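Local structure of glycosyltransferase (Streptomyces viridochromogenes, 2IUY) at residues P3-V15 and L43-A55. The protein binds UDP and is probably a retaining GT-B glycosyltransferase of family GT4 that takes part in the biosynthesis of the antibiotic avilamycin A. Numbering follows the deposited sequence.
Sequences PLKVALVNIPLRV and LLELGHEVFLLGA
Lys5 to Val9 pair in parallel with Glu49 to Leu53, the two strands of a beta-alpha-beta unit whose crossover is helix 31-45, in the N-terminal Rossmann-like sheet of this GT-B fold. Six backbone hydrogen bonds join them, from Glu49 N to Leu4 O (2.7 Å) through to Asn10 N to Leu53 O (2.9 Å). At the N-terminal end His48 continues the pattern with its side chain: ND1 lies 2.9 Å from Leu4 N, which donates almost in the ring plane, so ND1 acts as acceptor, and a neutral ring would carry its proton on NE2. CG of His48 stands anti to the carbonyl carbon (chi1 -52°), bringing the imidazole alongside Leu4. At the other end Asn10 ND2 reaches Gly54 O at 3.1 Å, coming from above the carbonyl plane. Under helix 31-45, Leu8 crosses Val50, its CD1 3.7 Å from Val50 CG1, and Leu43 CD1 lies 4.3 Å from Leu8 CD2. On the reverse face Leu53 CD1 touches both Ala7 CB and Val9 CG2, where helix 73-82 covers it, while Lys5 lays CB and CD near Phe51 CE2. Lys5 NZ and Glu49 OE1 are 4.9 Å apart, too far for a salt bridge; the pairing rests on backbone hydrogen bonds and buried aliphatic contacts, with one side-chain hydrogen bond at each end.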
ATOM      1  N   PRO A   3       9.712  25.878   2.451  1.00 21.81           N
ATOM      2  CA  PRO A   3       8.870  24.857   3.105  1.00 20.45           C
ATOM      3  C   PRO A   3       7.446  24.952   2.588  1.00 18.93           C
ATOM      4  O   PRO A   3       6.839  26.037   2.565  1.00 20.18           O
ATOM      5  CB  PRO A   3       8.924  25.212   4.580  1.00 20.82           C
ATOM      6  CG  PRO A   3       9.434  26.637   4.647  1.00 22.48           C
ATOM      7  CD  PRO A   3       9.776  27.114   3.251  1.00 22.75           C
ATOM      8  N   LEU A   4       6.924  23.816   2.166  1.00 15.45           N
ATOM      9  CA  LEU A   4       5.620  23.752   1.511  1.00 11.95           C
ATOM     10  C   LEU A   4       4.608  23.431   2.581  1.00 10.81           C
ATOM     11  O   LEU A   4       4.946  22.817   3.647  1.00  8.16           O
ATOM     12  CB  LEU A   4       5.680  22.697   0.372  1.00 10.94           C
ATOM     13  CG  LEU A   4       6.580  23.133  -0.794  1.00 11.01           C
ATOM     14  CD1 LEU A   4       6.821  22.062  -1.854  1.00 10.61           C
ATOM     15  CD2 LEU A   4       6.061  24.442  -1.492  1.00  8.58           C
ATOM     16  N   LYS A   5       3.392  23.948   2.359  1.00  9.25           N
ATOM     17  CA  LYS A   5       2.216  23.531   3.111  1.00  8.95           C
ATOM     18  C   LYS A   5       1.478  22.564   2.225  1.00  9.02           C
ATOM     19  O   LYS A   5       1.118  22.915   1.113  1.00  7.65           O
ATOM     20  CB  LYS A   5       1.356  24.724   3.533  1.00  9.01           C
ATOM     21  CG  LYS A   5       2.164  25.746   4.394  1.00 11.63           C
ATOM     22  CD  LYS A   5       1.242  26.490   5.317  1.00 17.78           C
ATOM     23  CE  LYS A   5       0.762  27.811   4.835  1.00 26.08           C
ATOM     24  NZ  LYS A   5      -0.355  28.320   5.792  1.00 29.48           N
ATOM     25  N   VAL A   6       1.361  21.311   2.679  1.00  9.19           N
ATOM     26  CA  VAL A   6       0.816  20.232   1.831  1.00  8.24           C
ATOM     27  C   VAL A   6      -0.463  19.703   2.487  1.00  8.97           C
ATOM     28  O   VAL A   6      -0.449  19.271   3.657  1.00  9.83           O
ATOM     29  CB  VAL A   6       1.800  19.052   1.577  1.00  8.46           C
ATOM     30  CG1 VAL A   6       1.183  17.997   0.550  1.00  7.68           C
ATOM     31  CG2 VAL A   6       3.249  19.522   1.131  1.00  9.43           C
ATOM     32  N   ALA A   7      -1.567  19.784   1.760  1.00  8.90           N
ATOM     33  CA  ALA A   7      -2.811  19.155   2.183  1.00  9.51           C
ATOM     34  C   ALA A   7      -2.823  17.761   1.598  1.00 10.73           C
ATOM     35  O   ALA A   7      -2.840  17.620   0.371  1.00 11.31           O
ATOM     36  CB  ALA A   7      -4.007  19.947   1.698  1.00  8.47           C
ATOM     37  N   LEU A   8      -2.768  16.743   2.478  1.00 11.15           N
ATOM     38  CA  LEU A   8      -2.762  15.328   2.093  1.00 11.18           C
ATOM     39  C   LEU A   8      -4.134  14.801   2.340  1.00 11.58           C
ATOM     40  O   LEU A   8      -4.548  14.814   3.491  1.00 11.29           O
ATOM     41  CB  LEU A   8      -1.832  14.484   2.970  1.00 11.53           C
ATOM     42  CG  LEU A   8      -0.348  14.395   2.684  1.00 12.35           C
ATOM     43  CD1 LEU A   8       0.301  13.418   3.740  1.00  8.62           C
ATOM     44  CD2 LEU A   8      -0.095  14.002   1.198  1.00  9.41           C
ATOM     45  N   VAL A   9      -4.812  14.303   1.292  1.00 10.92           N
ATOM     46  CA  VAL A   9      -6.209  13.921   1.415  1.00 10.90           C
ATOM     47  C   VAL A   9      -6.232  12.437   1.400  1.00 11.32           C
ATOM     48  O   VAL A   9      -5.974  11.803   0.369  1.00 11.80           O
ATOM     49  CB  VAL A   9      -7.166  14.510   0.270  1.00 11.69           C
ATOM     50  CG1 VAL A   9      -8.639  14.360   0.677  1.00  9.36           C
ATOM     51  CG2 VAL A   9      -6.895  16.009   0.029  1.00  9.64           C
ATOM     52  N   ASN A  10      -6.508  11.876   2.575  1.00 11.21           N
ATOM     53  CA  ASN A  10      -6.714  10.455   2.742  1.00 10.10           C
ATOM     54  C   ASN A  10      -8.073  10.123   2.185  1.00  9.93           C
ATOM     55  O   ASN A  10      -8.954  10.992   2.134  1.00  9.06           O
ATOM     56  CB  ASN A  10      -6.715  10.114   4.245  1.00  9.49           C
ATOM     57  CG  ASN A  10      -6.926   8.649   4.511  1.00  9.07           C
ATOM     58  OD1 ASN A  10      -6.275   7.805   3.897  1.00 10.34           O
ATOM     59  ND2 ASN A  10      -7.807   8.328   5.453  1.00  7.25           N
ATOM     60  N   ILE A  11      -8.243   8.855   1.820  1.00  9.55           N
ATOM     61  CA  ILE A  11      -9.524   8.300   1.354  1.00  9.26           C
ATOM     62  C   ILE A  11     -10.481   8.230   2.559  1.00  9.95           C
ATOM     63  O   ILE A  11     -10.208   7.494   3.527  1.00 11.00           O
ATOM     64  CB  ILE A  11      -9.337   6.883   0.719  1.00  8.57           C
ATOM     65  CG1 ILE A  11     -10.670   6.352   0.184  1.00 10.43           C
ATOM     66  CG2 ILE A  11      -8.733   5.856   1.752  1.00 11.62           C
ATOM     67  CD1 ILE A  11     -10.523   5.088  -0.712  1.00  8.16           C
ATOM     68  N   PRO A  12     -11.569   9.040   2.542  1.00 10.58           N
ATOM     69  CA  PRO A  12     -12.514   9.069   3.703  1.00 11.08           C
ATOM     70  C   PRO A  12     -13.410   7.811   3.798  1.00 12.28           C
ATOM     71  O   PRO A  12     -14.278   7.594   2.951  1.00 11.37           O
ATOM     72  CB  PRO A  12     -13.335  10.369   3.490  1.00 11.06           C
ATOM     73  CG  PRO A  12     -12.798  11.026   2.272  1.00 12.40           C
ATOM     74  CD  PRO A  12     -11.942  10.006   1.488  1.00  9.07           C
ATOM     75  N   LEU A  13     -13.168   6.983   4.814  1.00 11.90           N
ATOM     76  CA  LEU A  13     -13.845   5.735   4.967  1.00 13.26           C
ATOM     77  C   LEU A  13     -14.136   5.528   6.439  1.00 14.27           C
ATOM     78  O   LEU A  13     -13.277   5.751   7.278  1.00 12.47           O
ATOM     79  CB  LEU A  13     -12.951   4.558   4.494  1.00 13.45           C
ATOM     80  CG  LEU A  13     -12.719   4.337   2.983  1.00 14.84           C
ATOM     81  CD1 LEU A  13     -11.791   3.114   2.710  1.00 12.91           C
ATOM     82  CD2 LEU A  13     -14.069   4.141   2.249  1.00 11.81           C
ATOM     83  N   ARG A  14     -15.334   5.031   6.745  1.00 14.82           N
ATOM     84  CA  ARG A  14     -15.642   4.767   8.144  1.00 15.38           C
ATOM     85  C   ARG A  14     -15.177   3.406   8.568  1.00 14.24           C
ATOM     86  O   ARG A  14     -15.070   2.501   7.750  1.00 14.23           O
ATOM     87  CB  ARG A  14     -17.139   4.948   8.408  1.00 16.90           C
ATOM     88  CG  ARG A  14     -17.493   6.444   8.488  1.00 18.14           C
ATOM     89  CD  ARG A  14     -18.943   6.587   8.602  1.00 24.41           C
ATOM     90  NE  ARG A  14     -19.382   7.786   7.913  1.00 26.88           N
ATOM     91  CZ  ARG A  14     -19.589   8.949   8.513  1.00 25.86           C
ATOM     92  NH1 ARG A  14     -19.393   9.062   9.817  1.00 20.77           N
ATOM     93  NH2 ARG A  14     -20.001   9.985   7.793  1.00 26.49           N
ATOM     94  N   VAL A  15     -14.834   3.288   9.845  1.00 13.67           N
ATOM     95  CA  VAL A  15     -14.556   1.991  10.447  1.00 12.88           C
ATOM     96  C   VAL A  15     -15.777   1.108  10.177  1.00 13.22           C
ATOM     97  O   VAL A  15     -16.933   1.564  10.328  1.00 12.29           O
ATOM     98  CB  VAL A  15     -14.280   2.149  11.927  1.00 12.89           C
ATOM     99  CG1 VAL A  15     -14.260   0.794  12.606  1.00 11.91           C
ATOM    100  CG2 VAL A  15     -12.978   2.971  12.130  1.00  9.99           C
ATOM    101  N   LEU A  43       7.534  13.735   4.316  1.00  7.14           N
ATOM    102  CA  LEU A  43       7.303  15.151   4.083  1.00  6.63           C
ATOM    103  C   LEU A  43       7.648  15.994   5.325  1.00  7.60           C
ATOM    104  O   LEU A  43       8.248  17.012   5.192  1.00  6.87           O
ATOM    105  CB  LEU A  43       5.833  15.393   3.683  1.00  6.20           C
ATOM    106  CG  LEU A  43       5.459  14.851   2.289  1.00  5.48           C
ATOM    107  CD1 LEU A  43       3.987  14.897   2.091  1.00  5.93           C
ATOM    108  CD2 LEU A  43       6.262  15.653   1.172  1.00  4.53           C
ATOM    109  N   LEU A  44       7.200  15.548   6.504  1.00  8.66           N
ATOM    110  CA  LEU A  44       7.505  16.151   7.776  1.00  9.83           C
ATOM    111  C   LEU A  44       9.003  16.108   8.072  1.00 11.48           C
ATOM    112  O   LEU A  44       9.552  17.074   8.598  1.00 12.54           O
ATOM    113  CB  LEU A  44       6.702  15.450   8.889  1.00 10.31           C
ATOM    114  CG  LEU A  44       5.164  15.639   8.899  1.00 10.79           C
ATOM    115  CD1 LEU A  44       4.522  14.682   9.953  1.00 10.15           C
ATOM    116  CD2 LEU A  44       4.768  17.136   9.128  1.00  8.66           C
ATOM    117  N   GLU A  45       9.672  14.987   7.766  1.00 11.58           N
ATOM    118  CA  GLU A  45      11.105  14.876   8.020  1.00 12.98           C
ATOM    119  C   GLU A  45      11.858  15.849   7.126  1.00 13.13           C
ATOM    120  O   GLU A  45      12.927  16.374   7.502  1.00 13.66           O
ATOM    121  CB  GLU A  45      11.608  13.460   7.737  1.00 12.80           C
ATOM    122  CG  GLU A  45      12.678  12.963   8.716  1.00 20.20           C
ATOM    123  CD  GLU A  45      12.764  11.434   8.735  1.00 25.45           C
ATOM    124  OE1 GLU A  45      11.809  10.771   9.213  1.00 30.75           O
ATOM    125  OE2 GLU A  45      13.794  10.892   8.291  1.00 30.15           O
ATOM    126  N   LEU A  46      11.325  16.066   5.931  1.00 12.34           N
ATOM    127  CA  LEU A  46      11.901  17.061   4.998  1.00 12.78           C
ATOM    128  C   LEU A  46      11.654  18.510   5.358  1.00 12.68           C
ATOM    129  O   LEU A  46      12.188  19.379   4.688  1.00 13.67           O
ATOM    130  CB  LEU A  46      11.409  16.824   3.568  1.00 11.91           C
ATOM    131  CG  LEU A  46      11.894  15.528   2.933  1.00 11.30           C
ATOM    132  CD1 LEU A  46      11.036  15.162   1.756  1.00 11.26           C
ATOM    133  CD2 LEU A  46      13.421  15.566   2.567  1.00 12.98           C
ATOM    134  N   GLY A  47      10.814  18.785   6.355  1.00 13.06           N
ATOM    135  CA  GLY A  47      10.616  20.165   6.836  1.00 12.91           C
ATOM    136  C   GLY A  47       9.340  20.839   6.357  1.00 12.76           C
ATOM    137  O   GLY A  47       9.084  21.986   6.708  1.00 12.35           O
ATOM    138  N   HIS A  48       8.520  20.109   5.585  1.00 12.14           N
ATOM    139  CA  HIS A  48       7.203  20.606   5.102  1.00 11.12           C
ATOM    140  C   HIS A  48       6.074  20.478   6.095  1.00 11.50           C
ATOM    141  O   HIS A  48       6.126  19.651   7.013  1.00 10.49           O
ATOM    142  CB  HIS A  48       6.855  19.933   3.772  1.00 11.61           C
ATOM    143  CG  HIS A  48       7.969  20.064   2.776  1.00 13.01           C
ATOM    144  ND1 HIS A  48       8.317  21.271   2.229  1.00 10.57           N
ATOM    145  CD2 HIS A  48       8.899  19.178   2.351  1.00 13.15           C
ATOM    146  CE1 HIS A  48       9.355  21.109   1.431  1.00 14.15           C
ATOM    147  NE2 HIS A  48       9.734  19.849   1.494  1.00 13.18           N
ATOM    148  N   GLU A  49       5.072  21.350   5.955  1.00 10.84           N
ATOM    149  CA  GLU A  49       3.971  21.341   6.865  1.00 12.15           C
ATOM    150  C   GLU A  49       2.844  20.477   6.254  1.00 11.99           C
ATOM    151  O   GLU A  49       2.577  20.583   5.089  1.00 12.36           O
ATOM    152  CB  GLU A  49       3.538  22.783   7.151  1.00 11.95           C
ATOM    153  CG  GLU A  49       2.922  22.949   8.484  1.00 17.29           C
ATOM    154  CD  GLU A  49       2.405  24.344   8.745  1.00 22.37           C
ATOM    155  OE1 GLU A  49       2.847  25.283   8.025  1.00 23.59           O
ATOM    156  OE2 GLU A  49       1.543  24.467   9.663  1.00 22.18           O
ATOM    157  N   VAL A  50       2.245  19.574   7.035  1.00 11.49           N
ATOM    158  CA  VAL A  50       1.247  18.628   6.517  1.00 11.95           C
ATOM    159  C   VAL A  50      -0.116  18.850   7.217  1.00 12.36           C
ATOM    160  O   VAL A  50      -0.186  18.936   8.448  1.00 12.06           O
ATOM    161  CB  VAL A  50       1.731  17.138   6.620  1.00 12.22           C
ATOM    162  CG1 VAL A  50       0.623  16.150   6.203  1.00 12.51           C
ATOM    163  CG2 VAL A  50       2.949  16.933   5.768  1.00 10.16           C
ATOM    164  N   PHE A  51      -1.160  19.047   6.397  1.00 11.99           N
ATOM    165  CA  PHE A  51      -2.543  19.168   6.822  1.00 10.25           C
ATOM    166  C   PHE A  51      -3.173  17.878   6.319  1.00 10.30           C
ATOM    167  O   PHE A  51      -3.167  17.623   5.134  1.00  9.51           O
ATOM    168  CB  PHE A  51      -3.178  20.450   6.208  1.00 10.96           C
ATOM    169  CG  PHE A  51      -2.515  21.711   6.691  1.00 10.02           C
ATOM    170  CD1 PHE A  51      -3.013  22.388   7.816  1.00 10.39           C
ATOM    171  CD2 PHE A  51      -1.323  22.161   6.088  1.00 12.17           C
ATOM    172  CE1 PHE A  51      -2.376  23.523   8.283  1.00 11.59           C
ATOM    173  CE2 PHE A  51      -0.646  23.303   6.552  1.00 10.47           C
ATOM    174  CZ  PHE A  51      -1.178  23.992   7.636  1.00 11.48           C
ATOM    175  N   LEU A  52      -3.600  17.019   7.258  1.00 10.12           N
ATOM    176  CA  LEU A  52      -4.136  15.720   6.925  1.00 10.42           C
ATOM    177  C   LEU A  52      -5.640  15.884   6.919  1.00  9.94           C
ATOM    178  O   LEU A  52      -6.202  16.372   7.898  1.00 10.79           O
ATOM    179  CB  LEU A  52      -3.669  14.619   7.926  1.00 10.07           C
ATOM    180  CG  LEU A  52      -4.368  13.264   7.873  1.00 10.36           C
ATOM    181  CD1 LEU A  52      -3.973  12.552   6.526  1.00  7.15           C
ATOM    182  CD2 LEU A  52      -4.004  12.392   9.125  1.00 10.28           C
ATOM    183  N   LEU A  53      -6.260  15.462   5.816  1.00  9.25           N
ATOM    184  CA  LEU A  53      -7.692  15.554   5.605  1.00  9.65           C
ATOM    185  C   LEU A  53      -8.178  14.142   5.357  1.00 10.70           C
ATOM    186  O   LEU A  53      -7.400  13.272   4.911  1.00 10.54           O
ATOM    187  CB  LEU A  53      -7.984  16.397   4.357  1.00  9.04           C
ATOM    188  CG  LEU A  53      -7.766  17.888   4.515  1.00 11.39           C
ATOM    189  CD1 LEU A  53      -7.235  18.297   3.191  1.00 15.86           C
ATOM    190  CD2 LEU A  53      -9.165  18.544   4.779  1.00  9.37           C
ATOM    191  N   GLY A  54      -9.457  13.936   5.684  1.00 10.55           N
ATOM    192  CA  GLY A  54     -10.151  12.695   5.468  1.00 10.37           C
ATOM    193  C   GLY A  54      -9.755  11.664   6.483  1.00 10.39           C
ATOM    194  O   GLY A  54      -9.895  10.471   6.203  1.00 10.86           O
ATOM    195  N   ALA A  55      -9.230  12.104   7.642  1.00 10.04           N
ATOM    196  CA  ALA A  55      -8.821  11.167   8.725  1.00 10.15           C
ATOM    197  C   ALA A  55      -8.853  11.812  10.143  1.00 11.06           C
ATOM    198  O   ALA A  55      -7.824  11.831  10.853  1.00  8.90           O
ATOM    199  CB  ALA A  55      -7.437  10.567   8.417  1.00  9.58           C
TER